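Local atomic coordinates of type VI immunity protein Atu4351 (Agrobacterium fabrum, PDB entry 6ITW), a protein that serves as the immunity protein of a type VI secretion effector-immunity pair, probably protecting the bacterium by neutralising the toxin partner of that pair. Residues Tyr56-Asn61 / Gly163-Gly168; Pro147-Lys152 / Gly180-Val185; Ser172-Pro177 / Val185-Pro190. All blocks are in the same frame, centred on the assembly; numbering follows the deposited sequence.

The three contacts trace how the C-terminal part of the chain folds on itself and onto the GAD-like part. Contact 1 (56-61 with 163-168) spans 102 residues and sets the loop after helix 155-162 against strand 57-59 of the eight-stranded sheet. Contact 3 (172-177 with 185-190) follows it along the chain and pairs strands 169-173 and 188-192; its centre lies about 17 Å from that of contact 1, and Leu165 CD2 packs on Pro190 CB at 4.2 Å. Contact 2 (147-152 with 180-185) interleaves with both in sequence. Its centre is about 9 Å from that of contact 3, and the two surface contacts touch directly, Gly181 N at His176 O and Leu183 CD1 against Pro177 CG.

Contact 1 of 3, residues Tyr56-Asn61 / Gly163-Gly168; sequences YFQFCN and GKLQLG
Gln58 and Gly168 make the one hydrogen bond between strand 57-59 and the loop 163-168: Gly168 N donates to Gln58 OE1 at 2.8 Å, with an N-H...O angle of 163°. The donor lies in the plane of the side-chain carbonyl. CG of Gln58 sits between its own backbone N and carbonyl carbon (chi1 64°) and the chain then runs extended, carrying the amide across a backbone gap of 7.0 Å between Gln58 CA and Leu167 CA. The buried amide is held at both ends, because NE2 bonds to Gln169 O; this fixes which end is oxygen and limits rotation of the group. The contact is tight at this bond, with Leu167 CD1 beside it, 4.0 Å from Gln58 OE1 and 3.8 Å from Phe59 O. Gln58 and Leu167 both also touch Ile51 of strand 49-52. Toward Leu165 the fit is looser, its CD1 standing 4.4 Å from Gln58 NE2, and on the solvent side the exposed Gln166 directs its CB away from the strand. Only 179 Å² is buried in all. A glutamine amide thus reaches from strand 57-59, within the GAD-like range, to a loop N-H just before strand 169-173, joining sheet to loop without strand pairing.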
loop_
_atom_site.group_PDB
_atom_site.type_symbol
_atom_site.label_atom_id
_atom_site.label_comp_id
_atom_site.label_asym_id
_atom_site.label_seq_id
_atom_site.Cartn_x
_atom_site.Cartn_y
_atom_site.Cartn_z
ATOM N N TYR A 56 -6.707 4.603 -9.004
ATOM C CA TYR A 56 -5.493 5.185 -8.444
ATOM C C TYR A 56 -5.214 4.657 -7.040
ATOM O O TYR A 56 -4.055 4.621 -6.604
ATOM C CB TYR A 56 -5.631 6.707 -8.441
ATOM C CG TYR A 56 -4.358 7.483 -8.263
ATOM C CD1 TYR A 56 -3.587 7.858 -9.368
ATOM C CD2 TYR A 56 -3.937 7.874 -6.994
ATOM C CE1 TYR A 56 -2.414 8.586 -9.209
ATOM C CE2 TYR A 56 -2.779 8.603 -6.820
ATOM C CZ TYR A 56 -2.016 8.954 -7.934
ATOM O OH TYR A 56 -0.867 9.679 -7.761
ATOM N N PHE A 57 -6.263 4.257 -6.319
ATOM C CA PHE A 57 -6.156 3.593 -5.027
ATOM C C PHE A 57 -7.363 2.672 -4.883
ATOM O O PHE A 57 -8.442 2.961 -5.395
ATOM C CB PHE A 57 -6.081 4.606 -3.867
ATOM C CG PHE A 57 -5.904 3.969 -2.491
ATOM C CD1 PHE A 57 -4.634 3.696 -1.979
ATOM C CD2 PHE A 57 -7.011 3.668 -1.704
ATOM C CE1 PHE A 57 -4.478 3.132 -0.708
ATOM C CE2 PHE A 57 -6.870 3.093 -0.445
ATOM C CZ PHE A 57 -5.603 2.824 0.058
ATOM N N GLN A 58 -7.164 1.542 -4.228
ATOM C CA GLN A 58 -8.255 0.634 -3.925
ATOM C C GLN A 58 -8.016 0.077 -2.536
ATOM O O GLN A 58 -6.867 -0.058 -2.109
ATOM C CB GLN A 58 -8.360 -0.512 -4.933
ATOM C CG GLN A 58 -7.169 -1.442 -4.940
ATOM C CD GLN A 58 -7.195 -2.393 -6.112
ATOM O OE1 GLN A 58 -7.651 -3.533 -5.988
ATOM N NE2 GLN A 58 -6.705 -1.928 -7.276
ATOM N N PHE A 59 -9.102 -0.215 -1.822
ATOM C CA PHE A 59 -8.997 -0.832 -0.510
ATOM C C PHE A 59 -9.048 -2.336 -0.674
ATOM O O PHE A 59 -9.619 -2.858 -1.643
ATOM C CB PHE A 59 -10.125 -0.385 0.423
ATOM C CG PHE A 59 -10.067 1.055 0.802
ATOM C CD1 PHE A 59 -10.691 2.027 0.008
ATOM C CD2 PHE A 59 -9.401 1.452 1.957
ATOM C CE1 PHE A 59 -10.640 3.389 0.361
ATOM C CE2 PHE A 59 -9.347 2.806 2.314
ATOM C CZ PHE A 59 -9.977 3.771 1.512
ATOM N N CYS A 60 -8.442 -3.032 0.284
ATOM C CA CYS A 60 -8.364 -4.482 0.232
ATOM C C CYS A 60 -8.633 -5.055 1.614
ATOM O O CYS A 60 -8.442 -4.393 2.637
ATOM C CB CYS A 60 -6.990 -4.963 -0.283
ATOM S SG CYS A 60 -5.563 -4.566 0.804
ATOM N N ASN A 61 -9.069 -6.308 1.627
ATOM C CA ASN A 61 -9.240 -7.039 2.871
ATOM C C ASN A 61 -7.884 -7.493 3.398
ATOM O O ASN A 61 -7.228 -8.311 2.749
ATOM C CB ASN A 61 -10.175 -8.229 2.640
ATOM C CG ASN A 61 -10.592 -8.909 3.930
ATOM O OD1 ASN A 61 -9.785 -9.065 4.863
ATOM N ND2 ASN A 61 -11.866 -9.310 3.998
ATOM N N GLY A 163 -7.267 0.582 -19.795
ATOM C CA GLY A 163 -8.561 0.560 -19.152
ATOM C C GLY A 163 -8.445 0.578 -17.639
ATOM O O GLY A 163 -7.366 0.468 -17.057
ATOM N N LYS A 164 -9.599 0.712 -16.993
ATOM C CA LYS A 164 -9.652 0.832 -15.542
ATOM C C LYS A 164 -9.326 -0.497 -14.870
ATOM O O LYS A 164 -9.727 -1.568 -15.340
ATOM C CB LYS A 164 -11.040 1.307 -15.120
ATOM C CG LYS A 164 -11.185 1.623 -13.652
ATOM C CD LYS A 164 -12.376 2.533 -13.411
ATOM C CE LYS A 164 -13.695 1.846 -13.702
ATOM N NZ LYS A 164 -14.790 2.854 -13.583
ATOM N N LEU A 165 -8.602 -0.433 -13.756
ATOM C CA LEU A 165 -8.358 -1.653 -12.995
ATOM C C LEU A 165 -9.657 -2.149 -12.358
ATOM O O LEU A 165 -10.461 -1.361 -11.843
ATOM C CB LEU A 165 -7.297 -1.420 -11.911
ATOM C CG LEU A 165 -5.847 -1.178 -12.347
ATOM C CD1 LEU A 165 -5.047 -0.641 -11.173
ATOM C CD2 LEU A 165 -5.202 -2.445 -12.936
ATOM N N GLN A 166 -9.859 -3.461 -12.407
ATOM C CA GLN A 166 -10.863 -4.127 -11.589
ATOM C C GLN A 166 -10.336 -4.354 -10.173
ATOM O O GLN A 166 -9.125 -4.515 -9.959
ATOM C CB GLN A 166 -11.251 -5.470 -12.230
ATOM C CG GLN A 166 -12.070 -5.298 -13.518
ATOM C CD GLN A 166 -11.831 -6.406 -14.541
ATOM O OE1 GLN A 166 -11.753 -7.589 -14.188
ATOM N NE2 GLN A 166 -11.714 -6.021 -15.821
ATOM N N LEU A 167 -11.254 -4.384 -9.203
ATOM C CA LEU A 167 -10.855 -4.591 -7.813
ATOM C C LEU A 167 -10.028 -5.862 -7.709
ATOM O O LEU A 167 -10.428 -6.916 -8.206
ATOM C CB LEU A 167 -12.080 -4.674 -6.885
ATOM C CG LEU A 167 -11.767 -4.632 -5.376
ATOM C CD1 LEU A 167 -11.483 -3.208 -4.898
ATOM C CD2 LEU A 167 -12.856 -5.260 -4.519
ATOM N N GLY A 168 -8.853 -5.756 -7.091
ATOM C CA GLY A 168 -7.956 -6.879 -6.999
ATOM C C GLY A 168 -6.959 -7.012 -8.131
ATOM O O GLY A 168 -6.273 -8.041 -8.201
#

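Contact 2 of 3, residues Pro147-Lys152 / Gly180-Val185; sequences PDEKGK and GGQLTV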
loop_
_atom_site.group_PDB
_atom_site.type_symbol
_atom_site.label_atom_id
_atom_site.label_comp_id
_atom_site.label_asym_id
_atom_site.label_seq_id
_atom_site.Cartn_x
_atom_site.Cartn_y
_atom_site.Cartn_z
ATOM N N PRO A 147 6.574 6.951 -11.825
ATOM C CA PRO A 147 7.253 7.505 -13.004
ATOM C C PRO A 147 7.863 6.407 -13.863
ATOM O O PRO A 147 8.308 5.368 -13.366
ATOM C CB PRO A 147 8.341 8.395 -12.397
ATOM C CG PRO A 147 8.636 7.741 -11.051
ATOM C CD PRO A 147 7.304 7.214 -10.571
ATOM N N ASP A 148 7.873 6.642 -15.174
ATOM C CA ASP A 148 8.616 5.772 -16.081
ATOM C C ASP A 148 10.115 6.134 -16.045
ATOM O O ASP A 148 10.579 6.940 -15.226
ATOM C CB ASP A 148 8.031 5.859 -17.487
ATOM C CG ASP A 148 8.137 7.265 -18.094
ATOM O OD1 ASP A 148 8.889 8.149 -17.594
ATOM O OD2 ASP A 148 7.436 7.490 -19.088
ATOM N N GLU A 149 10.889 5.542 -16.964
ATOM C CA GLU A 149 12.334 5.759 -16.993
ATOM C C GLU A 149 12.699 7.202 -17.299
ATOM O O GLU A 149 13.758 7.666 -16.864
ATOM C CB GLU A 149 12.985 4.850 -18.020
ATOM C CG GLU A 149 12.999 3.428 -17.572
ATOM C CD GLU A 149 13.750 2.535 -18.520
ATOM O OE1 GLU A 149 14.159 3.014 -19.610
ATOM O OE2 GLU A 149 13.920 1.349 -18.159
ATOM N N LYS A 150 11.850 7.923 -18.033
ATOM C CA LYS A 150 12.071 9.338 -18.302
ATOM C C LYS A 150 11.468 10.251 -17.228
ATOM O O LYS A 150 11.313 11.454 -17.464
ATOM C CB LYS A 150 11.521 9.704 -19.682
ATOM C CG LYS A 150 12.085 8.844 -20.837
ATOM C CD LYS A 150 11.507 9.266 -22.188
ATOM C CE LYS A 150 12.187 8.534 -23.348
ATOM N NZ LYS A 150 11.692 9.002 -24.685
ATOM N N GLY A 151 11.141 9.718 -16.053
ATOM C CA GLY A 151 10.616 10.535 -14.971
ATOM C C GLY A 151 9.157 10.945 -15.105
ATOM O O GLY A 151 8.647 11.669 -14.240
ATOM N N LYS A 152 8.465 10.493 -16.137
ATOM C CA LYS A 152 7.119 10.947 -16.444
ATOM C C LYS A 152 6.088 9.975 -15.870
ATOM O O LYS A 152 6.188 8.759 -16.069
ATOM C CB LYS A 152 6.984 11.104 -17.962
ATOM C CG LYS A 152 5.587 10.975 -18.527
ATOM C CD LYS A 152 4.623 12.072 -18.070
ATOM C CE LYS A 152 3.261 11.899 -18.742
ATOM N NZ LYS A 152 3.428 11.697 -20.217
ATOM N N GLY A 180 16.081 -6.732 -17.135
ATOM C CA GLY A 180 16.257 -6.047 -18.395
ATOM C C GLY A 180 14.998 -5.371 -18.890
ATOM O O GLY A 180 15.056 -4.672 -19.904
ATOM N N GLY A 181 13.869 -5.532 -18.189
ATOM C CA GLY A 181 12.635 -4.918 -18.625
ATOM C C GLY A 181 12.667 -3.412 -18.488
ATOM O O GLY A 181 13.447 -2.847 -17.727
ATOM N N GLN A 182 11.803 -2.749 -19.252
ATOM C CA GLN A 182 11.703 -1.295 -19.226
ATOM C C GLN A 182 10.593 -0.849 -18.291
ATOM O O GLN A 182 9.496 -1.415 -18.290
ATOM C CB GLN A 182 11.421 -0.726 -20.611
ATOM C CG GLN A 182 12.552 -0.898 -21.596
ATOM C CD GLN A 182 12.189 -0.319 -22.939
ATOM O OE1 GLN A 182 11.469 -0.946 -23.717
ATOM N NE2 GLN A 182 12.663 0.898 -23.213
ATOM N N LEU A 183 10.890 0.172 -17.498
ATOM C CA LEU A 183 9.875 0.913 -16.763
ATOM C C LEU A 183 9.290 1.952 -17.722
ATOM O O LEU A 183 9.650 3.131 -17.712
ATOM C CB LEU A 183 10.489 1.547 -15.530
ATOM C CG LEU A 183 9.646 1.672 -14.272
ATOM C CD1 LEU A 183 9.308 0.285 -13.756
ATOM C CD2 LEU A 183 10.406 2.497 -13.238
ATOM N N THR A 184 8.416 1.479 -18.613
ATOM C CA THR A 184 7.674 2.313 -19.551
ATOM C C THR A 184 6.253 1.768 -19.671
ATOM O O THR A 184 5.994 0.593 -19.391
ATOM C CB THR A 184 8.321 2.362 -20.956
ATOM O OG1 THR A 184 8.439 1.034 -21.476
ATOM C CG2 THR A 184 9.695 3.004 -20.910
ATOM N N VAL A 185 5.334 2.637 -20.112
ATOM C CA VAL A 185 3.924 2.254 -20.239
ATOM C C VAL A 185 3.759 1.052 -21.153
ATOM O O VAL A 185 2.898 0.202 -20.915
ATOM C CB VAL A 185 3.063 3.445 -20.721
ATOM C CG1 VAL A 185 3.207 4.625 -19.774
ATOM C CG2 VAL A 185 3.419 3.847 -22.137
HETATM O O HOH W 1 6.686 5.214 -20.547
#
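Glu149 and Leu183 bring two loops together through backbone, Glu149 N donating to Leu183 O at 2.8 Å with the hydrogen angled at 138°, beside the closest CA approach of 5.0 Å between Asp148 CA and Thr184 CA. The Glu149 side chain returns the bond: its carboxylate OE2 accepts weakly from Leu183 N at 3.3 Å, so both backbone polar atoms of Leu183 are engaged by one residue. CG lies anti to the carbonyl carbon (chi1 -72°) and the chain is extended beyond it; on the way, Glu149 CG passes Leu183 CB at 3.7 Å, the two side chains meeting at a slant. Each partner brings a turn. Residues 148-151 form a type I beta turn, closed by Gly151 N to Asp148 O, while Leu183 centres an inverse gamma turn with a weak bond from Thr184 N to Gln182 O. Alongside the backbone bond Asp148 N to Lys152 O, Asp148 OD1 ties the start of the beta turn to the residue just after it, accepting from Lys152 N at 2.8 Å from above the carboxylate plane. Asp148 CB closes on Leu183 O at 3.2 Å. Asp148 OD2 accepts from a water at 2.8 Å, and that water in turn accepts from Val185 N, bridging the loops; OD2 also forms a salt bridge with Arg157 of helix 155-162. Leu183 CD2 lies against the carbonyl oxygen Pro147 O at 3.6 Å, and Leu183 also packs on Pro177.

Contact 3 of 3, residues Ser172-Pro177 / Val185-Pro190; sequences SPKLHP and VENMRP
Strands 169-173 and 188-192 pair here as a two-stranded antiparallel sheet, with Ser172 and Arg189 as a hydrogen-bonded pair and Pro173 facing Met188 as the adjacent non-hydrogen-bonded pair. Ser172 N reaches Arg189 O at 2.9 Å, and Arg189 N returns to Ser172 O at 2.8 Å. Beyond the pairing, Lys174 N donates almost straight to Asn187 O at 2.6 Å, an angle of 173° at the hydrogen. Asn187, ending the 3-10 segment 185-187, continues the contact with its side chain, placed by a CG anti to the backbone N (chi1 -173°). Its amide imitates a strand neighbour: OD1 accepts from Leu175 N at 3.1 Å, while ND2 gives a hydrogen to Leu175 O at 2.7 Å, Leu175 O lying in the Asn187 amide plane. ND2 also bonds to Gln182 O, so the side chain grips three backbone atoms of the loop joining the strands of this beta hairpin, two of Leu175 and one of Gln182. On the Pro173 face, selenomethionine Met188 lies side by side with the proline, SE 3.9 Å from Pro173 CB, and also touches Leu158 of helix 155-162. Lys174 CB stands over one face of the Arg189 guanidinium, and Lys174 CE meets Arg189 NH2 at 3.6 Å; Arg189 NH1 donates in plane to Glu186 O at 2.8 Å.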
loop_
_atom_site.group_PDB
_atom_site.type_symbol
_atom_site.label_atom_id
_atom_site.label_comp_id
_atom_site.label_asym_id
_atom_site.label_seq_id
_atom_site.Cartn_x
_atom_site.Cartn_y
_atom_site.Cartn_z
ATOM N N SER A 172 1.355 -3.786 -13.663
ATOM C CA SER A 172 2.589 -4.467 -13.338
ATOM C C SER A 172 3.427 -4.612 -14.602
ATOM O O SER A 172 2.880 -4.815 -15.693
ATOM C CB SER A 172 2.291 -5.856 -12.747
ATOM O OG SER A 172 3.476 -6.533 -12.330
ATOM N N PRO A 173 4.750 -4.537 -14.488
ATOM C CA PRO A 173 5.575 -4.716 -15.685
ATOM C C PRO A 173 5.536 -6.166 -16.141
ATOM O O PRO A 173 5.580 -7.099 -15.336
ATOM C CB PRO A 173 6.981 -4.284 -15.235
ATOM C CG PRO A 173 6.981 -4.450 -13.747
ATOM C CD PRO A 173 5.551 -4.330 -13.267
ATOM N N LYS A 174 5.392 -6.338 -17.455
ATOM C CA LYS A 174 5.422 -7.667 -18.047
ATOM C C LYS A 174 6.793 -8.307 -17.851
ATOM O O LYS A 174 6.902 -9.412 -17.315
ATOM C CB LYS A 174 5.074 -7.568 -19.538
ATOM C CG LYS A 174 5.129 -8.902 -20.286
ATOM C CD LYS A 174 5.714 -8.743 -21.693
ATOM C CE LYS A 174 4.920 -9.506 -22.760
ATOM N NZ LYS A 174 4.665 -10.929 -22.381
ATOM N N LEU A 175 7.852 -7.624 -18.293
ATOM C CA LEU A 175 9.235 -8.017 -18.039
ATOM C C LEU A 175 9.815 -7.096 -16.971
ATOM O O LEU A 175 9.953 -5.893 -17.204
ATOM C CB LEU A 175 10.067 -7.927 -19.318
ATOM C CG LEU A 175 11.538 -8.254 -19.080
ATOM C CD1 LEU A 175 11.641 -9.586 -18.341
ATOM C CD2 LEU A 175 12.321 -8.289 -20.395
ATOM N N HIS A 176 10.185 -7.654 -15.822
ATOM C CA HIS A 176 10.575 -6.790 -14.716
ATOM C C HIS A 176 11.901 -6.079 -15.014
ATOM O O HIS A 176 12.822 -6.684 -15.577
ATOM C CB HIS A 176 10.688 -7.565 -13.393
ATOM C CG HIS A 176 10.758 -6.661 -12.195
ATOM N ND1 HIS A 176 11.934 -6.078 -11.765
ATOM C CD2 HIS A 176 9.785 -6.178 -11.382
ATOM C CE1 HIS A 176 11.686 -5.300 -10.726
ATOM N NE2 HIS A 176 10.390 -5.344 -10.471
ATOM N N PRO A 177 12.026 -4.795 -14.637
ATOM C CA PRO A 177 13.287 -4.060 -14.866
ATOM C C PRO A 177 14.549 -4.784 -14.417
ATOM O O PRO A 177 15.578 -4.696 -15.097
ATOM C CB PRO A 177 13.068 -2.774 -14.068
ATOM C CG PRO A 177 11.578 -2.542 -14.178
ATOM C CD PRO A 177 10.973 -3.924 -14.088
ATOM N N VAL A 185 5.334 2.637 -20.112
ATOM C CA VAL A 185 3.924 2.254 -20.239
ATOM C C VAL A 185 3.759 1.052 -21.153
ATOM O O VAL A 185 2.898 0.202 -20.915
ATOM C CB VAL A 185 3.063 3.445 -20.721
ATOM C CG1 VAL A 185 3.207 4.625 -19.774
ATOM C CG2 VAL A 185 3.419 3.847 -22.137
ATOM N N GLU A 186 4.605 0.930 -22.181
ATOM C CA GLU A 186 4.465 -0.179 -23.121
ATOM C C GLU A 186 4.688 -1.527 -22.447
ATOM O O GLU A 186 4.129 -2.534 -22.892
ATOM C CB GLU A 186 5.445 -0.013 -24.288
ATOM C CG GLU A 186 5.180 1.182 -25.213
ATOM C CD GLU A 186 5.645 2.532 -24.632
ATOM O OE1 GLU A 186 6.328 2.551 -23.573
ATOM O OE2 GLU A 186 5.312 3.579 -25.243
ATOM N N ASN A 187 5.502 -1.575 -21.387
ATOM C CA ASN A 187 5.814 -2.830 -20.708
ATOM C C ASN A 187 4.868 -3.114 -19.535
ATOM O O ASN A 187 5.040 -4.120 -18.836
ATOM C CB ASN A 187 7.280 -2.797 -20.242
ATOM C CG ASN A 187 7.764 -4.123 -19.659
ATOM O OD1 ASN A 187 7.441 -5.207 -20.161
ATOM N ND2 ASN A 187 8.546 -4.036 -18.577
HETATM N N MSE A 188 3.880 -2.258 -19.301
HETATM C CA MSE A 188 2.939 -2.452 -18.201
HETATM C C MSE A 188 1.660 -3.207 -18.651
HETATM O O MSE A 188 1.170 -3.007 -19.768
HETATM C CB MSE A 188 2.571 -1.094 -17.611
HETATM C CG MSE A 188 3.770 -0.228 -17.198
HETATM SE SE MSE A 188 4.879 -1.043 -15.801
HETATM C CE MSE A 188 3.755 -0.687 -14.236
ATOM N N ARG A 189 1.121 -4.061 -17.785
ATOM C CA ARG A 189 -0.093 -4.819 -18.057
ATOM C C ARG A 189 -0.954 -4.891 -16.802
ATOM O O ARG A 189 -0.424 -4.895 -15.685
ATOM C CB ARG A 189 0.206 -6.258 -18.502
ATOM C CG ARG A 189 1.144 -6.396 -19.640
ATOM C CD ARG A 189 0.473 -6.072 -20.954
ATOM N NE ARG A 189 1.265 -6.653 -22.027
ATOM C CZ ARG A 189 2.300 -6.035 -22.582
ATOM N NH1 ARG A 189 2.624 -4.818 -22.160
ATOM N NH2 ARG A 189 2.996 -6.623 -23.552
ATOM N N PRO A 190 -2.276 -4.977 -16.955
ATOM C CA PRO A 190 -3.146 -5.230 -15.789
ATOM C C PRO A 190 -3.097 -6.706 -15.409
ATOM O O PRO A 190 -3.209 -7.580 -16.271
ATOM C CB PRO A 190 -4.541 -4.824 -16.285
ATOM C CG PRO A 190 -4.480 -5.025 -17.806
ATOM C CD PRO A 190 -3.030 -4.852 -18.220
#